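Local coordinates for putative ADP-Ribosyltransferase Scabin (Streptomyces scabiei 87.22, PDB 5TLB), which probably transfers the ADP-ribose part of NAD+ to a target molecule as a mono-ADP-ribosyltransferase, and here holds the reduced dinucleotide, at residues E60-D65 with G99-E104; Y76-R81 with Y129-N134; S117-H122 with D157-A162. All coordinates share one frame; numbering follows the deposited sequence. Where two conformers were deposited one is given.

Contact 1: residues E60-D65 with G99-E104; sequences ERITPD and GQYDIE
The carbonyl oxygen of Thr63 is held by the start of the facing helix: Ile103 N donates to Thr63 O at 2.8 Å, almost straight (N-H...O 173°), while Asp102 CA brings a C-H to the same oxygen at 3.4 Å. On its other side the same residue is held more loosely, Thr63 N meeting Tyr101 O in a weak 3.4 Å bond. These backbone links amount to a single bridge between Thr63 and Asp102, not a strand pair. The Thr63 side chain adds a third tie. Its OG1 sits between backbone N and carbonyl carbon (chi1 61°) and donates to Asp102 OD2 at 2.8 Å, using the anti lone pair of that oxygen. Helix 103-108 starts here, and Asp102 is its N-cap residue, with OD1 turned to Ser105. One carboxylate thus serves the helix start through one oxygen and the incoming loop through the other. Gln100 steadies the same turn, OE1 accepting from Asp102 N in the carbonyl plane. Farther back, Arg61 folds along the ring of Tyr101. Its CB stands over the ring face, 4.0 Å from the centroid, and the bend of the chain at chi3 returns the guanidinium to the rim, where NH1 comes within 3.3 Å of Tyr101 CE1. The planes are 42° apart, which rules out a flat stack; the cation-pi contact is off-centre because CZ is displaced from above the ring centre. Hydrogen bonds from Arg61 NH1 to Ile97 O and from Tyr101 OH to Val96 O fix both polar ends. Beneath the backbone bridge, the buried side chains of Ile62 and Ile103 approach through CG2 and CG1, and Pro64, which follows a cis peptide bond, lays CD against Ile103 CB at 4.3 Å.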
loop_
_atom_site.group_PDB
_atom_site.type_symbol
_atom_site.label_atom_id
_atom_site.label_comp_id
_atom_site.label_asym_id
_atom_site.label_seq_id
_atom_site.Cartn_x
_atom_site.Cartn_y
_atom_site.Cartn_z
ATOM N N GLU A 60 -14.967 -4.671 10.595
ATOM C CA GLU A 60 -15.980 -3.952 11.364
ATOM C C GLU A 60 -15.378 -2.908 12.298
ATOM O O GLU A 60 -16.083 -1.976 12.700
ATOM C CB GLU A 60 -16.817 -4.933 12.182
ATOM N N ARG A 61 -14.098 -3.042 12.659
ATOM C CA ARG A 61 -13.471 -2.140 13.618
ATOM C C ARG A 61 -12.771 -0.962 12.960
ATOM O O ARG A 61 -12.301 -0.061 13.669
ATOM C CB ARG A 61 -12.466 -2.905 14.483
ATOM C CG ARG A 61 -13.126 -3.942 15.385
ATOM C CD ARG A 61 -12.357 -4.168 16.686
ATOM N NE ARG A 61 -11.236 -5.094 16.522
ATOM C CZ ARG A 61 -9.979 -4.857 16.894
ATOM N NH1 ARG A 61 -9.055 -5.787 16.692
ATOM N NH2 ARG A 61 -9.636 -3.714 17.474
ATOM N N ILE A 62 -12.688 -0.947 11.630
ATOM C CA ILE A 62 -12.157 0.212 10.930
ATOM C C ILE A 62 -13.025 1.415 11.254
ATOM O O ILE A 62 -14.259 1.350 11.177
ATOM C CB ILE A 62 -12.097 -0.055 9.416
ATOM C CG1 ILE A 62 -11.129 -1.201 9.112
ATOM C CG2 ILE A 62 -11.649 1.188 8.664
ATOM C CD1 ILE A 62 -11.164 -1.685 7.645
ATOM N N THR A 63 -12.384 2.514 11.650
ATOM C CA THR A 63 -13.062 3.784 11.835
ATOM C C THR A 63 -12.262 4.882 11.149
ATOM O O THR A 63 -11.024 4.832 11.139
ATOM C CB THR A 63 -13.231 4.130 13.325
ATOM O OG1 THR A 63 -11.947 4.246 13.952
ATOM C CG2 THR A 63 -14.050 3.061 14.039
ATOM N N PRO A 64 -12.931 5.883 10.552
ATOM C CA PRO A 64 -14.379 5.922 10.362
ATOM C C PRO A 64 -14.799 4.918 9.293
ATOM O O PRO A 64 -13.933 4.205 8.776
ATOM C CB PRO A 64 -14.641 7.366 9.918
ATOM C CG PRO A 64 -13.384 7.820 9.326
ATOM C CD PRO A 64 -12.292 7.127 10.087
ATOM N N ASP A 65 -16.085 4.852 8.972
ATOM C CA ASP A 65 -16.531 3.919 7.950
ATOM C C ASP A 65 -15.676 4.099 6.695
ATOM O O ASP A 65 -15.568 5.223 6.184
ATOM C CB ASP A 65 -18.006 4.117 7.624
ATOM C CG ASP A 65 -18.914 3.665 8.755
ATOM O OD1 ASP A 65 -18.444 2.900 9.628
ATOM O OD2 ASP A 65 -20.096 4.068 8.769
ATOM N N GLY A 99 -3.909 -3.414 17.215
ATOM C CA GLY A 99 -3.369 -2.200 16.650
ATOM C C GLY A 99 -4.396 -1.092 16.543
ATOM O O GLY A 99 -5.572 -1.248 16.872
ATOM N N GLN A 100 -3.920 0.059 16.062
ATOM C CA GLN A 100 -4.740 1.258 15.903
ATOM C C GLN A 100 -5.634 1.113 14.676
ATOM O O GLN A 100 -5.165 1.253 13.544
ATOM C CB GLN A 100 -3.839 2.484 15.764
ATOM C CG GLN A 100 -4.579 3.798 15.572
ATOM C CD GLN A 100 -5.590 4.053 16.671
ATOM O OE1 GLN A 100 -6.784 3.793 16.508
ATOM N NE2 GLN A 100 -5.112 4.545 17.807
ATOM N N TYR A 101 -6.926 0.866 14.894
ATOM C CA TYR A 101 -7.865 0.726 13.786
ATOM C C TYR A 101 -8.412 2.056 13.293
ATOM O O TYR A 101 -9.045 2.089 12.229
ATOM C CB TYR A 101 -9.029 -0.185 14.186
ATOM C CG TYR A 101 -8.807 -1.637 13.837
ATOM C CD1 TYR A 101 -8.014 -2.448 14.639
ATOM C CD2 TYR A 101 -9.397 -2.199 12.710
ATOM C CE1 TYR A 101 -7.806 -3.783 14.324
ATOM C CE2 TYR A 101 -9.199 -3.532 12.388
ATOM C CZ TYR A 101 -8.405 -4.319 13.198
ATOM O OH TYR A 101 -8.192 -5.641 12.885
ATOM N N ASP A 102 -8.173 3.147 14.016
ATOM C CA ASP A 102 -8.671 4.449 13.594
ATOM C C ASP A 102 -7.713 5.058 12.577
ATOM O O ASP A 102 -6.540 5.308 12.883
ATOM C CB ASP A 102 -8.858 5.377 14.787
ATOM C CG ASP A 102 -9.432 6.717 14.380
ATOM O OD1 ASP A 102 -8.688 7.722 14.418
ATOM O OD2 ASP A 102 -10.614 6.749 13.970
ATOM N N ILE A 103 -8.234 5.313 11.374
ATOM C CA ILE A 103 -7.404 5.738 10.248
ATOM C C ILE A 103 -6.653 7.020 10.583
ATOM O O ILE A 103 -5.426 7.087 10.484
ATOM C CB ILE A 103 -8.269 5.922 8.988
ATOM C CG1 ILE A 103 -8.934 4.597 8.572
ATOM C CG2 ILE A 103 -7.450 6.527 7.856
ATOM C CD1 ILE A 103 -7.989 3.545 8.097
ATOM N N GLU A 104 -7.381 8.072 10.960
ATOM C CA GLU A 104 -6.726 9.358 11.172
ATOM C C GLU A 104 -5.707 9.291 12.304
ATOM O O GLU A 104 -4.643 9.916 12.225
ATOM C CB GLU A 104 -7.757 10.449 11.454
ATOM C CG GLU A 104 -7.116 11.826 11.461
ATOM C CD GLU A 104 -8.109 12.957 11.345
ATOM O OE1 GLU A 104 -9.331 12.707 11.441
ATOM O OE2 GLU A 104 -7.648 14.106 11.158
#

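Contact 2: residues Y76-R81 with Y129-N134; sequences YRSDSR and YKSGYN. With NAI (1,4-dihydronicotinamide adenine dinucleotide), chain B.
Chi1 of -74° sets Ser78 OG opposite its own carbonyl carbon, and chi1 of 168° swings Ser131 OG away from its backbone nitrogen; both hydroxyls thereby reach one water, which also donates to Tyr133 O at 2.8 Å. The water joins the start of the neighbouring strand to strand 75-79, whose Arg77 probably represents the arginine of the R-S-E motif of the ADP-ribosyltransferase family. Antiparallel pairing is firm at Ser78 with Asn134, a non-hydrogen-bonded pair, and Asp79 N donates to Tyr133 O at 3.2 Å; the return bond, Tyr133 N to Asp79 O, is weak. Tyr133 turns the edge of its ring toward the carbonyl oxygens of Asp79 and Ser80.

On the ligand side, Asp79 is the hub of a salt-bridge network. Its OD2 takes three N-H groups: NE and NH1 of Arg77, side-on, and NH2 of Arg81. Its OD1 accepts from Arg81 NE and, closing an Asx turn, from Arg81 N. The carboxylate thereby helps fix the rotation of both guanidinium groups against the dinucleotide. Arg77 is extended from CG to NE and turns its far edge to the pyrophosphate, NH2 reaching O1N at 2.7 Å and NH1 reaching O2A at 2.8 Å. Arg81 instead lays one guanidinium face over the adenine near C5A. The backbone of Ser78 reads the carboxamide twice, its N giving to O7N at 2.9 Å and its O receiving from N7N. At the adenosine ribose, O2B donates to Ser80 OG at 2.6 Å.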
loop_
_atom_site.group_PDB
_atom_site.type_symbol
_atom_site.label_atom_id
_atom_site.label_comp_id
_atom_site.label_asym_id
_atom_site.label_seq_id
_atom_site.Cartn_x
_atom_site.Cartn_y
_atom_site.Cartn_z
ATOM N N TYR A 76 2.181 2.360 -4.703
ATOM C CA TYR A 76 3.584 2.339 -4.314
ATOM C C TYR A 76 3.708 2.317 -2.802
ATOM O O TYR A 76 2.820 2.766 -2.072
ATOM C CB TYR A 76 4.329 3.550 -4.894
ATOM C CG TYR A 76 4.038 3.713 -6.359
ATOM C CD1 TYR A 76 2.928 4.422 -6.777
ATOM C CD2 TYR A 76 4.840 3.119 -7.327
ATOM C CE1 TYR A 76 2.624 4.555 -8.116
ATOM C CE2 TYR A 76 4.539 3.246 -8.679
ATOM C CZ TYR A 76 3.428 3.973 -9.057
ATOM O OH TYR A 76 3.086 4.125 -10.378
ATOM N N ARG A 77 4.836 1.788 -2.340
ATOM C CA ARG A 77 5.124 1.792 -0.915
ATOM C C ARG A 77 6.624 1.909 -0.696
ATOM O O ARG A 77 7.403 1.127 -1.254
ATOM C CB ARG A 77 4.593 0.530 -0.246
ATOM C CG ARG A 77 5.011 0.439 1.222
ATOM C CD ARG A 77 4.414 -0.736 1.952
ATOM N NE ARG A 77 5.120 -0.903 3.216
ATOM C CZ ARG A 77 4.897 -0.181 4.308
ATOM N NH1 ARG A 77 5.625 -0.400 5.399
ATOM N NH2 ARG A 77 3.953 0.753 4.323
ATOM N N SER A 78 7.015 2.887 0.121
ATOM C CA SER A 78 8.386 2.987 0.591
ATOM C C SER A 78 8.580 2.036 1.757
ATOM O O SER A 78 7.812 2.063 2.725
ATOM C CB SER A 78 8.688 4.419 1.028
ATOM O OG SER A 78 8.836 5.265 -0.083
ATOM N N ASP A 79 9.609 1.206 1.675
ATOM C CA ASP A 79 9.874 0.230 2.714
ATOM C C ASP A 79 11.374 -0.015 2.718
ATOM O O ASP A 79 11.990 -0.138 1.656
ATOM C CB ASP A 79 9.070 -1.057 2.469
ATOM C CG ASP A 79 8.873 -1.877 3.726
ATOM O OD1 ASP A 79 9.884 -2.321 4.308
ATOM O OD2 ASP A 79 7.709 -2.089 4.130
ATOM N N SER A 80 11.966 -0.035 3.911
ATOM C CA SER A 80 13.397 -0.278 4.023
ATOM C C SER A 80 13.760 -1.752 3.891
ATOM O O SER A 80 14.951 -2.070 3.762
ATOM C CB SER A 80 13.914 0.250 5.361
ATOM O OG SER A 80 13.266 -0.413 6.433
ATOM N N ARG A 81 12.786 -2.653 3.943
ATOM C CA ARG A 81 13.066 -4.078 3.838
ATOM C C ARG A 81 13.328 -4.473 2.392
ATOM O O ARG A 81 12.667 -3.984 1.473
ATOM C CB ARG A 81 11.897 -4.882 4.391
ATOM C CG ARG A 81 11.795 -4.827 5.910
ATOM C CD ARG A 81 10.539 -5.511 6.394
ATOM N NE ARG A 81 9.358 -4.837 5.878
ATOM C CZ ARG A 81 8.123 -5.325 5.930
ATOM N NH1 ARG A 81 7.898 -6.517 6.473
ATOM N NH2 ARG A 81 7.112 -4.619 5.428
ATOM N N TYR A 129 13.152 9.541 4.377
ATOM C CA TYR A 129 14.549 9.520 4.796
ATOM C C TYR A 129 15.051 8.083 4.693
ATOM O O TYR A 129 14.608 7.209 5.441
ATOM C CB TYR A 129 14.703 10.058 6.216
ATOM N N LYS A 130 15.956 7.842 3.749
ATOM C CA LYS A 130 16.606 6.543 3.575
ATOM C C LYS A 130 15.609 5.392 3.707
ATOM O O LYS A 130 15.789 4.459 4.490
ATOM C CB LYS A 130 17.756 6.381 4.570
ATOM N N SER A 131 14.537 5.463 2.924
ATOM C CA SER A 131 13.592 4.353 2.897
ATOM C C SER A 131 14.026 3.215 1.995
ATOM O O SER A 131 13.348 2.181 1.974
ATOM C CB SER A 131 12.220 4.795 2.436
ATOM O OG SER A 131 11.449 3.636 2.180
ATOM N N GLY A 132 15.088 3.388 1.226
ATOM C CA GLY A 132 15.725 2.255 0.575
ATOM C C GLY A 132 15.083 1.707 -0.679
ATOM O O GLY A 132 15.779 1.495 -1.675
ATOM N N TYR A 133 13.772 1.465 -0.658
ATOM C CA TYR A 133 13.092 0.842 -1.795
ATOM C C TYR A 133 11.739 1.486 -2.052
ATOM O O TYR A 133 11.024 1.876 -1.126
ATOM C CB TYR A 133 12.880 -0.655 -1.575
ATOM C CG TYR A 133 14.158 -1.420 -1.351
ATOM C CD1 TYR A 133 14.912 -1.897 -2.423
ATOM C CD2 TYR A 133 14.625 -1.656 -0.062
ATOM C CE1 TYR A 133 16.096 -2.591 -2.204
ATOM C CE2 TYR A 133 15.789 -2.344 0.158
ATOM C CZ TYR A 133 16.522 -2.814 -0.912
ATOM O OH TYR A 133 17.697 -3.498 -0.662
ATOM N N ASN A 134 11.381 1.542 -3.336
ATOM C CA ASN A 134 10.060 1.966 -3.806
ATOM C C ASN A 134 9.418 0.716 -4.395
ATOM O O ASN A 134 9.813 0.265 -5.470
ATOM C CB ASN A 134 10.189 3.084 -4.836
ATOM C CG ASN A 134 8.882 3.791 -5.106
ATOM O OD1 ASN A 134 8.037 3.948 -4.222
ATOM N ND2 ASN A 134 8.715 4.242 -6.341
HETATM P PA NAI B . 5.340 1.140 8.669
HETATM O O1A NAI B . 5.485 0.945 10.153
HETATM O O2A NAI B . 4.407 0.386 7.772
HETATM O O5B NAI B . 6.895 0.633 8.075
HETATM C C5B NAI B . 7.903 1.263 8.787
HETATM C C4B NAI B . 9.115 0.350 8.706
HETATM O O4B NAI B . 8.869 -0.729 9.588
HETATM C C3B NAI B . 9.229 -0.285 7.266
HETATM O O3B NAI B . 10.029 0.554 6.471
HETATM C C2B NAI B . 9.923 -1.596 7.593
HETATM O O2B NAI B . 11.305 -1.434 7.833
HETATM C C1B NAI B . 9.272 -1.957 8.984
HETATM N N9A NAI B . 8.060 -2.803 8.881
HETATM C C8A NAI B . 6.784 -2.507 8.350
HETATM N N7A NAI B . 5.926 -3.550 8.477
HETATM C C5A NAI B . 6.674 -4.549 9.137
HETATM C C6A NAI B . 6.348 -5.868 9.561
HETATM N N6A NAI B . 5.112 -6.394 9.359
HETATM N N1A NAI B . 7.284 -6.641 10.186
HETATM C C2A NAI B . 8.510 -6.063 10.368
HETATM N N3A NAI B . 8.962 -4.840 10.029
HETATM C C4A NAI B . 7.993 -4.097 9.398
HETATM O O3 NAI B . 5.267 2.747 8.606
HETATM P PN NAI B . 5.428 3.355 7.110
HETATM O O1N NAI B . 4.663 2.705 6.006
HETATM O O2N NAI B . 6.899 3.699 7.149
HETATM O O5D NAI B . 4.815 4.951 7.168
HETATM C C5D NAI B . 3.563 4.920 7.735
HETATM C C4D NAI B . 3.150 6.357 7.910
HETATM O O4D NAI B . 3.365 6.999 6.636
HETATM C C3D NAI B . 1.647 6.398 8.245
HETATM O O3D NAI B . 1.412 7.525 9.041
HETATM C C2D NAI B . 1.000 6.511 6.860
HETATM O O2D NAI B . -0.087 7.374 6.867
HETATM C C1D NAI B . 2.138 7.190 5.977
HETATM N N1N NAI B . 2.211 6.590 4.600
HETATM C C2N NAI B . 3.237 5.700 4.227
HETATM C C3N NAI B . 3.376 5.343 2.894
HETATM C C7N NAI B . 4.581 4.641 2.431
HETATM O O7N NAI B . 4.945 4.645 1.225
HETATM N N7N NAI B . 5.329 3.923 3.364
HETATM C C4N NAI B . 2.342 5.669 1.873
HETATM C C5N NAI B . 1.418 6.724 2.343
HETATM C C6N NAI B . 1.244 6.967 3.652
HETATM O O HOH W 1 11.463 4.595 -0.476
#

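Contact 3: residues S117-H122 with D157-A162; sequences STTYDH and DQVEVA. With NAI (1,4-dihydronicotinamide adenine dinucleotide), chain B.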
loop_
_atom_site.group_PDB
_atom_site.type_symbol
_atom_site.label_atom_id
_atom_site.label_comp_id
_atom_site.label_asym_id
_atom_site.label_seq_id
_atom_site.Cartn_x
_atom_site.Cartn_y
_atom_site.Cartn_z
ATOM N N SER A 117 0.434 0.802 4.647
ATOM C CA SER A 117 0.267 2.044 3.903
ATOM C C SER A 117 0.885 1.948 2.520
ATOM O O SER A 117 1.978 1.397 2.349
ATOM C CB SER A 117 0.906 3.207 4.665
ATOM O OG SER A 117 0.128 3.540 5.800
ATOM N N THR A 118 0.167 2.498 1.533
ATOM C CA THR A 118 0.630 2.647 0.161
ATOM C C THR A 118 0.172 4.018 -0.303
ATOM O O THR A 118 -0.598 4.703 0.384
ATOM C CB THR A 118 0.064 1.563 -0.768
ATOM O OG1 THR A 118 -1.335 1.792 -0.946
ATOM C CG2 THR A 118 0.294 0.171 -0.183
ATOM N N THR A 119 0.632 4.415 -1.479
ATOM C CA THR A 119 0.301 5.721 -2.029
ATOM C C THR A 119 -0.012 5.603 -3.516
ATOM O O THR A 119 0.540 4.761 -4.227
ATOM C CB THR A 119 1.448 6.713 -1.801
ATOM O OG1 THR A 119 1.113 7.983 -2.376
ATOM C CG2 THR A 119 2.753 6.210 -2.408
ATOM N N TYR A 120 -0.900 6.482 -3.975
ATOM C CA TYR A 120 -1.108 6.687 -5.405
ATOM C C TYR A 120 0.101 7.311 -6.091
ATOM O O TYR A 120 0.186 7.280 -7.328
ATOM C CB TYR A 120 -2.292 7.617 -5.632
ATOM C CG TYR A 120 -3.651 7.057 -5.280
ATOM C CD1 TYR A 120 -4.260 6.110 -6.088
ATOM C CD2 TYR A 120 -4.344 7.520 -4.166
ATOM C CE1 TYR A 120 -5.528 5.612 -5.793
ATOM C CE2 TYR A 120 -5.618 7.034 -3.860
ATOM C CZ TYR A 120 -6.202 6.076 -4.681
ATOM O OH TYR A 120 -7.458 5.586 -4.379
ATOM N N ASP A 121 1.015 7.906 -5.318
ATOM C CA ASP A 121 2.062 8.779 -5.839
ATOM C C ASP A 121 3.361 7.999 -6.036
ATOM O O ASP A 121 4.036 7.619 -5.065
ATOM C CB ASP A 121 2.259 9.963 -4.888
ATOM C CG ASP A 121 3.262 10.992 -5.399
ATOM O OD1 ASP A 121 3.847 10.790 -6.486
ATOM O OD2 ASP A 121 3.478 12.010 -4.681
ATOM N N HIS A 122 3.724 7.798 -7.302
ATOM C CA HIS A 122 4.969 7.117 -7.639
ATOM C C HIS A 122 6.182 7.763 -6.981
ATOM O O HIS A 122 7.147 7.064 -6.642
ATOM C CB HIS A 122 5.144 7.108 -9.159
ATOM C CG HIS A 122 6.483 6.601 -9.596
ATOM N ND1 HIS A 122 7.585 7.418 -9.714
ATOM C CD2 HIS A 122 6.904 5.355 -9.916
ATOM C CE1 HIS A 122 8.626 6.699 -10.090
ATOM N NE2 HIS A 122 8.240 5.446 -10.227
ATOM N N ASP A 157 -1.314 15.164 1.527
ATOM C CA ASP A 157 -0.365 15.189 0.424
ATOM C C ASP A 157 0.263 13.831 0.141
ATOM O O ASP A 157 0.934 13.685 -0.884
ATOM C CB ASP A 157 0.743 16.233 0.708
ATOM C CG ASP A 157 1.516 15.990 2.043
ATOM O OD1 ASP A 157 1.226 15.025 2.785
ATOM O OD2 ASP A 157 2.430 16.795 2.365
ATOM N N GLN A 158 0.072 12.845 1.017
ATOM C CA GLN A 158 0.599 11.507 0.799
ATOM C C GLN A 158 -0.312 10.649 -0.060
ATOM O O GLN A 158 0.096 9.547 -0.450
ATOM C CB GLN A 158 0.805 10.792 2.133
ATOM C CG GLN A 158 1.850 11.414 3.037
ATOM C CD GLN A 158 2.029 10.622 4.316
ATOM O OE1 GLN A 158 1.054 10.254 4.974
ATOM N NE2 GLN A 158 3.275 10.336 4.664
ATOM N N VAL A 159 -1.528 11.127 -0.348
ATOM C CA VAL A 159 -2.524 10.426 -1.159
ATOM C C VAL A 159 -2.455 8.927 -0.899
ATOM O O VAL A 159 -2.177 8.117 -1.798
ATOM C CB VAL A 159 -2.370 10.789 -2.647
ATOM C CG1 VAL A 159 -2.775 12.250 -2.840
ATOM C CG2 VAL A 159 -0.952 10.569 -3.151
ATOM N N GLU A 160 -2.762 8.558 0.340
ATOM C CA GLU A 160 -2.538 7.223 0.860
ATOM C C GLU A 160 -3.709 6.287 0.579
ATOM O O GLU A 160 -4.871 6.702 0.522
ATOM C CB GLU A 160 -2.301 7.295 2.367
ATOM C CG GLU A 160 -1.928 5.983 2.981
ATOM C CD GLU A 160 -1.745 6.076 4.473
ATOM O OE1 GLU A 160 -1.607 7.205 4.990
ATOM O OE2 GLU A 160 -1.740 5.011 5.128
ATOM N N VAL A 161 -3.373 5.014 0.391
ATOM C CA VAL A 161 -4.323 3.912 0.386
ATOM C C VAL A 161 -3.840 2.932 1.440
ATOM O O VAL A 161 -2.716 2.422 1.345
ATOM C CB VAL A 161 -4.421 3.229 -0.990
ATOM C CG1 VAL A 161 -5.408 2.074 -0.945
ATOM C CG2 VAL A 161 -4.834 4.239 -2.075
ATOM N N ALA A 162 -4.666 2.705 2.456
ATOM C CA ALA A 162 -4.325 1.858 3.595
ATOM C C ALA A 162 -4.946 0.479 3.411
ATOM O O ALA A 162 -6.169 0.358 3.318
ATOM C CB ALA A 162 -4.822 2.480 4.901
HETATM P PA NAI B . 5.340 1.140 8.669
HETATM O O1A NAI B . 5.485 0.945 10.153
HETATM O O2A NAI B . 4.407 0.386 7.772
HETATM O O5B NAI B . 6.895 0.633 8.075
HETATM C C5B NAI B . 7.903 1.263 8.787
HETATM C C4B NAI B . 9.115 0.350 8.706
HETATM O O4B NAI B . 8.869 -0.729 9.588
HETATM C C3B NAI B . 9.229 -0.285 7.266
HETATM O O3B NAI B . 10.029 0.554 6.471
HETATM C C2B NAI B . 9.923 -1.596 7.593
HETATM O O2B NAI B . 11.305 -1.434 7.833
HETATM C C1B NAI B . 9.272 -1.957 8.984
HETATM N N9A NAI B . 8.060 -2.803 8.881
HETATM C C8A NAI B . 6.784 -2.507 8.350
HETATM N N7A NAI B . 5.926 -3.550 8.477
HETATM C C5A NAI B . 6.674 -4.549 9.137
HETATM C C6A NAI B . 6.348 -5.868 9.561
HETATM N N6A NAI B . 5.112 -6.394 9.359
HETATM N N1A NAI B . 7.284 -6.641 10.186
HETATM C C2A NAI B . 8.510 -6.063 10.368
HETATM N N3A NAI B . 8.962 -4.840 10.029
HETATM C C4A NAI B . 7.993 -4.097 9.398
HETATM O O3 NAI B . 5.267 2.747 8.606
HETATM P PN NAI B . 5.428 3.355 7.110
HETATM O O1N NAI B . 4.663 2.705 6.006
HETATM O O2N NAI B . 6.899 3.699 7.149
HETATM O O5D NAI B . 4.815 4.951 7.168
HETATM C C5D NAI B . 3.563 4.920 7.735
HETATM C C4D NAI B . 3.150 6.357 7.910
HETATM O O4D NAI B . 3.365 6.999 6.636
HETATM C C3D NAI B . 1.647 6.398 8.245
HETATM O O3D NAI B . 1.412 7.525 9.041
HETATM C C2D NAI B . 1.000 6.511 6.860
HETATM O O2D NAI B . -0.087 7.374 6.867
HETATM C C1D NAI B . 2.138 7.190 5.977
HETATM N N1N NAI B . 2.211 6.590 4.600
HETATM C C2N NAI B . 3.237 5.700 4.227
HETATM C C3N NAI B . 3.376 5.343 2.894
HETATM C C7N NAI B . 4.581 4.641 2.431
HETATM O O7N NAI B . 4.945 4.645 1.225
HETATM N N7N NAI B . 5.329 3.923 3.364
HETATM C C4N NAI B . 2.342 5.669 1.873
HETATM C C5N NAI B . 1.418 6.724 2.343
HETATM C C6N NAI B . 1.244 6.967 3.652
HETATM O O HOH W 2 1.467 13.673 -3.460
#
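Val161 O accepts twice from a single residue: Thr118 N at 2.9 Å and Thr118 OG1 at 2.7 Å come to it from opposite faces of its carbonyl plane. Chi1 of 70° folds the threonine hydroxyl back far enough to do this. In return Val161 N donates to Thr118 O at 2.8 Å, so the pair satisfies both backbones of this antiparallel hydrogen-bonded step. Farther along, Thr119 OG1 gives to Gln158 O at 2.7 Å and accepts from Asp121 N, an ST turn, while Tyr120 N finds Val159 O. A water donating to both Asp121 OD2 and Asp157 O spans the outer end.

Glu160, extended beyond CG, divides its carboxylate: OE2 takes Ser117 OG, which also bonds Tyr106 OH, and OE1 takes the nicotinamide-ribose hydroxyl O2D. Both distances are very short, and their exact lengths are doubtful. Ser117, as the start of a Ser-Thr-Thr sequence, and Glu160, in Gln158-Val159-Glu160, probably correspond to the serine and glutamate of the R-S-E family motif. Away from the ligand, Val161 CG2 rests over the Tyr120 ring, 3.7 Å from its centroid, with Tyr120 OH bonded to Asp144. In the three-stranded antiparallel sheet, strand 160-164 lies between strands 115-119 and 143-144, and helix 103-108 touches Glu160 through Tyr106 and Val107.

In the fold
From the N terminus, the loop at 60-65 is met first; contact 1 closes when the chain returns at 99-104, at the start of helix 103-108. Strand 75-79 lies within that span, and its partner 129-134 comes after contact 1 has closed, so contacts 1 and 2 cross, although their nearest atoms remain about 13 Å apart. Contact 3 opens only after contact 1 closes, the two standing in series, yet it crosses contact 2. Those two touch directly: the edge strands of the two antiparallel sheets meet where Tyr76 O approaches Thr119 N at 2.8 Å. Both also line the dinucleotide site, contact 2 from the carboxamide through the pyrophosphate to the adenine, contact 3 at the nicotinamide and its ribose.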